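Local structure of signal transduction protein PmrD (Escherichia coli, 4HN7) at residues H17-C22 against D44-L49. The protein interacts with phosphorylated BasR to promote transcription of BasR-activated genes, which induces polymyxin resistance in some natural isolates. Numbering follows the deposited sequence.
Sequences HVLMLC and DLLSPL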
loop_
_atom_site.group_PDB
_atom_site.type_symbol
_atom_site.label_atom_id
_atom_site.label_comp_id
_atom_site.label_asym_id
_atom_site.label_seq_id
_atom_site.Cartn_x
_atom_site.Cartn_y
_atom_site.Cartn_z
ATOM N N HIS A 17 -2.681 14.868 2.781
ATOM C CA HIS A 17 -2.173 15.978 1.954
ATOM C C HIS A 17 -3.351 16.466 1.223
ATOM O O HIS A 17 -4.338 15.761 1.172
ATOM C CB HIS A 17 -1.198 15.511 0.875
ATOM C CG HIS A 17 0.079 14.938 1.387
ATOM N ND1 HIS A 17 0.247 13.587 1.622
ATOM C CD2 HIS A 17 1.272 15.524 1.653
ATOM C CE1 HIS A 17 1.481 13.371 2.040
ATOM N NE2 HIS A 17 2.124 14.528 2.065
ATOM N N VAL A 18 -3.257 17.663 0.661
ATOM C CA VAL A 18 -4.224 18.136 -0.325
ATOM C C VAL A 18 -3.369 18.322 -1.536
ATOM O O VAL A 18 -2.272 18.850 -1.416
ATOM C CB VAL A 18 -4.976 19.419 0.046
ATOM C CG1 VAL A 18 -5.986 19.828 -1.044
ATOM C CG2 VAL A 18 -5.776 19.166 1.298
ATOM N N LEU A 19 -3.856 17.840 -2.689
ATOM C CA LEU A 19 -3.049 17.732 -3.885
ATOM C C LEU A 19 -3.780 18.327 -5.047
ATOM O O LEU A 19 -4.944 18.148 -5.189
ATOM C CB LEU A 19 -2.753 16.267 -4.201
ATOM C CG LEU A 19 -1.992 15.417 -3.209
ATOM C CD1 LEU A 19 -1.959 14.037 -3.807
ATOM C CD2 LEU A 19 -0.575 15.876 -2.877
ATOM N N MET A 20 -3.083 19.050 -5.878
ATOM C CA MET A 20 -3.614 19.421 -7.122
ATOM C C MET A 20 -3.000 18.397 -8.079
ATOM O O MET A 20 -1.846 18.077 -7.994
ATOM C CB MET A 20 -3.227 20.860 -7.443
ATOM C CG MET A 20 -4.135 21.556 -8.447
ATOM S SD MET A 20 -3.679 21.386 -10.191
ATOM C CE MET A 20 -2.822 22.936 -10.444
ATOM N N LEU A 21 -3.821 17.832 -8.936
ATOM C CA LEU A 21 -3.458 16.715 -9.785
ATOM C C LEU A 21 -3.903 17.078 -11.173
ATOM O O LEU A 21 -4.862 17.750 -11.321
ATOM C CB LEU A 21 -4.239 15.496 -9.359
ATOM C CG LEU A 21 -4.069 14.958 -7.968
ATOM C CD1 LEU A 21 -5.198 13.975 -7.793
ATOM C CD2 LEU A 21 -2.705 14.294 -7.767
ATOM N N CYS A 22 -3.212 16.705 -12.211
ATOM C CA CYS A 22 -3.849 16.810 -13.483
ATOM C C CYS A 22 -3.588 15.542 -14.293
ATOM O O CYS A 22 -2.567 14.912 -14.108
ATOM C CB CYS A 22 -3.427 18.061 -14.185
ATOM S SG CYS A 22 -1.914 17.839 -15.088
ATOM N N ASP A 44 5.290 13.589 -8.895
ATOM C CA ASP A 44 4.860 12.205 -8.761
ATOM C C ASP A 44 3.644 11.820 -9.630
ATOM O O ASP A 44 2.783 12.620 -10.017
ATOM C CB ASP A 44 4.626 11.843 -7.317
ATOM C CG ASP A 44 5.932 11.767 -6.521
ATOM O OD1 ASP A 44 5.922 11.492 -5.293
ATOM O OD2 ASP A 44 6.995 11.992 -7.125
ATOM N N LEU A 45 3.662 10.553 -10.010
ATOM C CA LEU A 45 2.602 9.938 -10.743
ATOM C C LEU A 45 1.798 9.103 -9.732
ATOM O O LEU A 45 2.364 8.320 -8.975
ATOM C CB LEU A 45 3.189 8.987 -11.777
ATOM C CG LEU A 45 2.278 8.125 -12.638
ATOM C CD1 LEU A 45 1.687 8.968 -13.700
ATOM C CD2 LEU A 45 3.051 7.006 -13.279
ATOM N N LEU A 46 0.477 9.234 -9.778
ATOM C CA LEU A 46 -0.426 8.322 -9.060
ATOM C C LEU A 46 -1.205 7.451 -10.014
ATOM O O LEU A 46 -1.890 7.970 -10.860
ATOM C CB LEU A 46 -1.429 9.113 -8.245
ATOM C CG LEU A 46 -0.776 10.001 -7.215
ATOM C CD1 LEU A 46 -1.844 10.944 -6.768
ATOM C CD2 LEU A 46 -0.232 9.205 -6.055
ATOM N N SER A 47 -1.131 6.140 -9.864
ATOM C CA SER A 47 -1.742 5.245 -10.818
ATOM C C SER A 47 -2.755 4.445 -10.073
ATOM O O SER A 47 -2.469 3.976 -8.990
ATOM C CB SER A 47 -0.672 4.340 -11.377
ATOM O OG SER A 47 0.615 4.841 -10.957
ATOM N N PRO A 48 -3.944 4.265 -10.653
ATOM C CA PRO A 48 -5.010 3.483 -10.040
ATOM C C PRO A 48 -4.624 2.066 -9.764
ATOM O O PRO A 48 -4.028 1.465 -10.612
ATOM C CB PRO A 48 -6.088 3.482 -11.092
ATOM C CG PRO A 48 -5.361 3.723 -12.341
ATOM C CD PRO A 48 -4.282 4.668 -12.014
ATOM N N LEU A 49 -4.917 1.577 -8.565
ATOM C CA LEU A 49 -4.936 0.137 -8.233
ATOM C C LEU A 49 -6.371 -0.429 -8.181
ATOM O O LEU A 49 -6.719 -1.435 -8.802
ATOM C CB LEU A 49 -4.336 -0.118 -6.842
ATOM C CG LEU A 49 -2.827 -0.002 -6.729
ATOM C CD1 LEU A 49 -2.352 -0.124 -5.301
ATOM C CD2 LEU A 49 -2.193 -1.079 -7.577
#
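L21 and L46 reach each other through nearly the same torsions: in both, CG sits anti to the carbonyl carbon and beside the backbone N (chi1 -61° and -60°), and with CB of each aimed at the other strand, CD2 of L21 and CD1 of L46 come into contact. They meet in the interior of a closed six-stranded antiparallel beta-barrel, the centre of the contact lying about 4 Å from the centre of the chain. Strands 16-23 and 45-50 are not neighbours in the sheet, and no hydrogen bond joins segments 17-22 and 44-49. The backbones stay well apart, with CA of L21 and CA of L46 9.0 Å from each other, and leucine side chains bridge the gap. L46 supplies a single methyl, CD1, to both partners on the facing strand. The side chains of L21 and L46 cross at about a right angle and touch through one methyl each. L19, two residues earlier and pointing inward like L21, brings its own CD1 to CD1 of L46 at a looser 4.3 Å. All three leucines are buried, and the joint area is small, 82 Å² with both sides summed. Beyond the two segments, L21 also rests on V5 and A32, L19 on V34 and on V40 of a loop, and L46 on I56 of the adjacent strand 53-56. The tightest touch between the two segments is CD2 of L21 against CD1 of L46, 3.6 Å apart.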